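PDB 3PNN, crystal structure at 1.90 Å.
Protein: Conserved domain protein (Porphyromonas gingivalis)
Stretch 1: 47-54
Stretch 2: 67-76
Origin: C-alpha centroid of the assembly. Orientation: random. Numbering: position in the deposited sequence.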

ATOM      1  N   GLY A  47     -15.554  -5.580  -7.013  1.00 28.67           N
ATOM      2  CA  GLY A  47     -15.430  -6.752  -7.863  1.00 30.71           C
ATOM      3  C   GLY A  47     -14.108  -7.488  -7.790  1.00 31.04           C
ATOM      4  O   GLY A  47     -13.779  -8.269  -8.697  1.00 28.99           O
ATOM      5  N   PHE A  48     -13.340  -7.263  -6.721  1.00 24.49           N
ATOM      6  CA  PHE A  48     -12.143  -8.071  -6.485  1.00 24.51           C
ATOM      7  C   PHE A  48     -12.565  -9.492  -6.134  1.00 28.49           C
ATOM      8  O   PHE A  48     -13.588  -9.688  -5.493  1.00 29.83           O
ATOM      9  CB  PHE A  48     -11.270  -7.468  -5.375  1.00 22.39           C
ATOM     10  CG  PHE A  48     -10.462  -6.287  -5.833  1.00 25.30           C
ATOM     11  CD1 PHE A  48      -9.144  -6.455  -6.244  1.00 22.98           C
ATOM     12  CD2 PHE A  48     -11.025  -5.013  -5.866  1.00 21.33           C
ATOM     13  CE1 PHE A  48      -8.397  -5.374  -6.691  1.00 26.39           C
ATOM     14  CE2 PHE A  48     -10.278  -3.916  -6.312  1.00 24.31           C
ATOM     15  CZ  PHE A  48      -8.966  -4.103  -6.717  1.00 25.99           C
ATOM     16  N   GLY A  49     -11.781 -10.478  -6.570  1.00 27.87           N
ATOM     17  CA  GLY A  49     -12.180 -11.873  -6.464  1.00 28.94           C
ATOM     18  C   GLY A  49     -11.641 -12.643  -5.275  1.00 31.22           C
ATOM     19  O   GLY A  49     -12.189 -13.679  -4.907  1.00 28.11           O
ATOM     20  N   ARG A  50     -10.562 -12.152  -4.679  1.00 26.61           N
ATOM     21  CA  ARG A  50      -9.944 -12.842  -3.549  1.00 25.88           C
ATOM     22  C   ARG A  50      -8.999 -11.900  -2.824  1.00 25.75           C
ATOM     23  O   ARG A  50      -8.540 -10.895  -3.401  1.00 27.97           O
ATOM     24  CB  ARG A  50      -9.163 -14.075  -4.029  1.00 27.97           C
ATOM     25  CG  ARG A  50      -7.937 -13.740  -4.865  1.00 29.22           C
ATOM     26  CD  ARG A  50      -7.511 -14.914  -5.744  1.00 34.54           C
ATOM     27  NE  ARG A  50      -8.583 -15.303  -6.652  1.00 35.93           N
ATOM     28  CZ  ARG A  50      -8.970 -14.601  -7.716  1.00 42.33           C
ATOM     29  NH1 ARG A  50      -8.364 -13.454  -8.034  1.00 34.43           N
ATOM     30  NH2 ARG A  50      -9.972 -15.048  -8.466  1.00 41.81           N
ATOM     31  N   LEU A  51      -8.716 -12.228  -1.565  1.00 24.06           N
ATOM     32  CA  LEU A  51      -7.776 -11.476  -0.757  1.00 23.02           C
ATOM     33  C   LEU A  51      -6.540 -12.308  -0.456  1.00 26.88           C
ATOM     34  O   LEU A  51      -6.627 -13.500  -0.141  1.00 26.69           O
ATOM     35  CB  LEU A  51      -8.400 -11.096   0.583  1.00 25.13           C
ATOM     36  CG  LEU A  51      -9.809 -10.517   0.610  1.00 30.62           C
ATOM     37  CD1 LEU A  51     -10.171 -10.214   2.084  1.00 30.57           C
ATOM     38  CD2 LEU A  51      -9.891  -9.265  -0.252  1.00 28.58           C
ATOM     39  N   VAL A  52      -5.385 -11.666  -0.531  1.00 22.53           N
ATOM     40  CA  VAL A  52      -4.158 -12.253  -0.015  1.00 22.56           C
ATOM     41  C   VAL A  52      -3.556 -11.277   1.002  1.00 22.96           C
ATOM     42  O   VAL A  52      -3.413 -10.081   0.707  1.00 26.78           O
ATOM     43  CB  VAL A  52      -3.140 -12.532  -1.152  1.00 24.45           C
ATOM     44  CG1 VAL A  52      -1.797 -13.012  -0.576  1.00 23.20           C
ATOM     45  CG2 VAL A  52      -3.712 -13.557  -2.135  1.00 25.95           C
ATOM     46  N   PHE A  53      -3.229 -11.780   2.196  1.00 20.92           N
ATOM     47  CA  PHE A  53      -2.560 -10.975   3.214  1.00 23.85           C
ATOM     48  C   PHE A  53      -1.140 -11.466   3.374  1.00 28.03           C
ATOM     49  O   PHE A  53      -0.923 -12.662   3.569  1.00 25.36           O
ATOM     50  CB  PHE A  53      -3.258 -11.113   4.580  1.00 23.68           C
ATOM     51  CG  PHE A  53      -4.686 -10.618   4.579  1.00 26.45           C
ATOM     52  CD1 PHE A  53      -4.963  -9.278   4.836  1.00 23.26           C
ATOM     53  CD2 PHE A  53      -5.735 -11.488   4.307  1.00 26.38           C
ATOM     54  CE1 PHE A  53      -6.284  -8.808   4.838  1.00 27.68           C
ATOM     55  CE2 PHE A  53      -7.064 -11.031   4.296  1.00 26.96           C
ATOM     56  CZ  PHE A  53      -7.334  -9.690   4.563  1.00 28.57           C
ATOM     57  N   VAL A  54      -0.170 -10.559   3.310  1.00 24.02           N
ATOM     58  CA  VAL A  54       1.165 -10.930   3.780  1.00 23.48           C
ATOM     59  C   VAL A  54       1.278 -10.529   5.255  1.00 27.80           C
ATOM     60  O   VAL A  54       1.058  -9.370   5.609  1.00 26.66           O
ATOM     61  CB  VAL A  54       2.303 -10.308   2.939  1.00 25.07           C
ATOM     62  CG1 VAL A  54       2.154  -8.792   2.842  1.00 25.27           C
ATOM     63  CG2 VAL A  54       3.671 -10.721   3.508  1.00 24.15           C
TER
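Stretch 2 67-76: ILTKYEGRIP

Stretch 2 lies along one side of stretch 1 with the chain direction reversed. Its first part, about Ile67 to Tyr71, is the end of a weakly bonded helix, held by Lys70 N to Ile67 O (2.9 Å) and Tyr71 N to Leu68 O (3.1 Å). The helix axis runs nearly antiparallel to the strand 50-54, at 176° between N-to-C directions, and the axes come no closer than 11.7 Å, and the space between them is bridged by side chains. Beyond Tyr71 the chain turns, with Arg74 N bonded to Tyr71 O at 2.8 Å and Gly73 at positive phi (82°), then extends through Ile75 and Pro76. Here the backbones draw together: the CA atoms of Arg50 and Pro76 are 4.8 Å apart, those of Phe53 and Leu68 9.6 Å.

Leu51 and Ile75 cover the most surface. Ile75, its CA-to-CB bond toward stretch 1 and its side chain in the tt rotamer, brings CD1 to 3.5 Å from Leu51 CD2; the same CD1 lies 3.8 Å from Arg50 CA. Leu51 also reaches the helix end, with CD1 4.1 Å from Tyr71 CD2. Its backbone makes the one hydrogen bond between the stretches, Leu51 N to Pro76 O, 2.9 Å and nearly straight at 170°. Pro76 adds the next largest area: its CD packs 3.3 Å from Gly49 O, its CB lies 4.0 Å from Arg50 CB, and its O also receives a CA-H...O contact from Arg50 CA at 3.6 Å.

Farther along the strand, Phe53, its CA-to-CB bond toward stretch 2, bridges the wider gap, placing CZ 3.7 Å from Tyr71 CE2 and CE2 3.9 Å from Leu68 CD2. Between Leu51 and Phe53, the CA-to-CB bond of Val52 points away and the residue makes no contact with stretch 2.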

ATOM      1  N   ILE A  67      -8.940 -11.695  12.674  1.00 27.15           N
ATOM      2  CA  ILE A  67      -9.121 -11.018  11.386  1.00 25.93           C
ATOM      3  C   ILE A  67      -9.702 -11.920  10.292  1.00 28.91           C
ATOM      4  O   ILE A  67     -10.712 -11.576   9.674  1.00 33.72           O
ATOM      5  CB  ILE A  67      -7.820 -10.322  10.935  1.00 30.00           C
ATOM      6  CG1 ILE A  67      -7.435  -9.252  11.975  1.00 32.95           C
ATOM      7  CG2 ILE A  67      -7.980  -9.720   9.525  1.00 25.99           C
ATOM      8  CD1 ILE A  67      -6.290  -8.353  11.567  1.00 40.63           C
ATOM      9  N   LEU A  68      -9.086 -13.072  10.047  1.00 27.04           N
ATOM     10  CA  LEU A  68      -9.595 -13.953   8.991  1.00 33.04           C
ATOM     11  C   LEU A  68     -11.038 -14.395   9.229  1.00 34.42           C
ATOM     12  O   LEU A  68     -11.784 -14.640   8.279  1.00 32.90           O
ATOM     13  CB  LEU A  68      -8.707 -15.185   8.795  1.00 29.80           C
ATOM     14  CG  LEU A  68      -7.416 -14.913   8.024  1.00 38.16           C
ATOM     15  CD1 LEU A  68      -6.846 -16.227   7.478  1.00 37.05           C
ATOM     16  CD2 LEU A  68      -7.651 -13.911   6.892  1.00 35.20           C
ATOM     17  N   THR A  69     -11.427 -14.519  10.494  1.00 29.77           N
ATOM     18  CA  THR A  69     -12.777 -14.957  10.823  1.00 32.32           C
ATOM     19  C   THR A  69     -13.809 -13.930  10.356  1.00 31.01           C
ATOM     20  O   THR A  69     -14.976 -14.261  10.139  1.00 33.17           O
ATOM     21  CB  THR A  69     -12.956 -15.147  12.332  1.00 34.95           C
ATOM     22  OG1 THR A  69     -12.480 -13.974  13.011  1.00 36.79           O
ATOM     23  CG2 THR A  69     -12.183 -16.366  12.816  1.00 36.00           C
ATOM     24  N   LYS A  70     -13.386 -12.680  10.209  1.00 26.70           N
ATOM     25  CA  LYS A  70     -14.313 -11.639   9.753  1.00 29.08           C
ATOM     26  C   LYS A  70     -14.668 -11.803   8.273  1.00 35.44           C
ATOM     27  O   LYS A  70     -15.775 -11.449   7.851  1.00 29.92           O
ATOM     28  CB  LYS A  70     -13.735 -10.238  10.005  1.00 33.20           C
ATOM     29  CG  LYS A  70     -13.701  -9.829  11.484  1.00 35.30           C
ATOM     30  CD  LYS A  70     -13.312  -8.350  11.687  1.00 33.74           C
ATOM     31  CE  LYS A  70     -11.839  -8.101  11.380  1.00 38.32           C
ATOM     32  NZ  LYS A  70     -11.431  -6.669  11.609  1.00 34.56           N
ATOM     33  N   TYR A  71     -13.730 -12.334   7.491  1.00 27.19           N
ATOM     34  CA  TYR A  71     -13.881 -12.364   6.029  1.00 26.72           C
ATOM     35  C   TYR A  71     -14.180 -13.746   5.453  1.00 33.15           C
ATOM     36  O   TYR A  71     -14.678 -13.851   4.340  1.00 33.93           O
ATOM     37  CB  TYR A  71     -12.637 -11.788   5.335  1.00 27.47           C
ATOM     38  CG  TYR A  71     -12.130 -10.497   5.938  1.00 27.34           C
ATOM     39  CD1 TYR A  71     -13.011  -9.481   6.288  1.00 27.87           C
ATOM     40  CD2 TYR A  71     -10.766 -10.286   6.140  1.00 26.95           C
ATOM     41  CE1 TYR A  71     -12.554  -8.293   6.842  1.00 29.43           C
ATOM     42  CE2 TYR A  71     -10.295  -9.100   6.692  1.00 30.64           C
ATOM     43  CZ  TYR A  71     -11.194  -8.106   7.035  1.00 29.38           C
ATOM     44  OH  TYR A  71     -10.743  -6.937   7.605  1.00 29.72           O
ATOM     45  N   GLU A  72     -13.872 -14.803   6.198  1.00 34.14           N
ATOM     46  CA  GLU A  72     -14.032 -16.149   5.652  1.00 38.17           C
ATOM     47  C   GLU A  72     -15.472 -16.376   5.202  1.00 39.02           C
ATOM     48  O   GLU A  72     -16.431 -16.003   5.890  1.00 38.42           O
ATOM     49  CB  GLU A  72     -13.623 -17.222   6.665  1.00 46.73           C
ATOM     50  CG  GLU A  72     -13.606 -18.637   6.085  1.00 52.24           C
ATOM     51  CD  GLU A  72     -13.350 -19.706   7.134  1.00 56.51           C
ATOM     52  OE1 GLU A  72     -12.181 -20.134   7.265  1.00 59.35           O
ATOM     53  OE2 GLU A  72     -14.318 -20.114   7.821  1.00 47.98           O
ATOM     54  N   GLY A  73     -15.635 -16.990   4.039  1.00 39.43           N
ATOM     55  CA  GLY A  73     -16.974 -17.207   3.530  1.00 45.09           C
ATOM     56  C   GLY A  73     -17.565 -16.002   2.814  1.00 49.45           C
ATOM     57  O   GLY A  73     -18.500 -16.167   2.038  1.00 50.46           O
ATOM     58  N   ARG A  74     -17.036 -14.800   3.061  1.00 35.16           N
ATOM     59  CA  ARG A  74     -17.496 -13.613   2.331  1.00 34.45           C
ATOM     60  C   ARG A  74     -16.702 -13.470   1.030  1.00 37.52           C
ATOM     61  O   ARG A  74     -17.205 -12.979   0.020  1.00 35.94           O
ATOM     62  CB  ARG A  74     -17.287 -12.341   3.160  1.00 36.75           C
ATOM     63  CG  ARG A  74     -17.952 -12.334   4.535  1.00 48.80           C
ATOM     64  CD  ARG A  74     -19.409 -11.923   4.451  1.00 64.99           C
ATOM     65  NE  ARG A  74     -19.956 -11.612   5.771  1.00 82.28           N
ATOM     66  CZ  ARG A  74     -20.236 -10.383   6.199  1.00 90.05           C
ATOM     67  NH1 ARG A  74     -20.729 -10.203   7.419  1.00 92.47           N
ATOM     68  NH2 ARG A  74     -20.030  -9.337   5.405  1.00 87.84           N
ATOM     69  N   ILE A  75     -15.439 -13.875   1.086  1.00 30.85           N
ATOM     70  CA  ILE A  75     -14.526 -13.763  -0.043  1.00 23.39           C
ATOM     71  C   ILE A  75     -13.364 -14.717   0.254  1.00 26.66           C
ATOM     72  O   ILE A  75     -13.015 -14.908   1.423  1.00 29.20           O
ATOM     73  CB  ILE A  75     -14.000 -12.310  -0.201  1.00 28.68           C
ATOM     74  CG1 ILE A  75     -13.074 -12.201  -1.418  1.00 29.79           C
ATOM     75  CG2 ILE A  75     -13.261 -11.844   1.059  1.00 31.56           C
ATOM     76  CD1 ILE A  75     -12.627 -10.796  -1.724  1.00 38.50           C
ATOM     77  N   PRO A  76     -12.792 -15.346  -0.786  1.00 29.81           N
ATOM     78  CA  PRO A  76     -11.640 -16.227  -0.548  1.00 28.17           C
ATOM     79  C   PRO A  76     -10.483 -15.456   0.073  1.00 29.45           C
ATOM     80  O   PRO A  76     -10.232 -14.303  -0.305  1.00 25.87           O
ATOM     81  CB  PRO A  76     -11.266 -16.705  -1.952  1.00 30.53           C
ATOM     82  CG  PRO A  76     -12.544 -16.594  -2.746  1.00 28.77           C
ATOM     83  CD  PRO A  76     -13.200 -15.345  -2.204  1.00 28.50           C
TER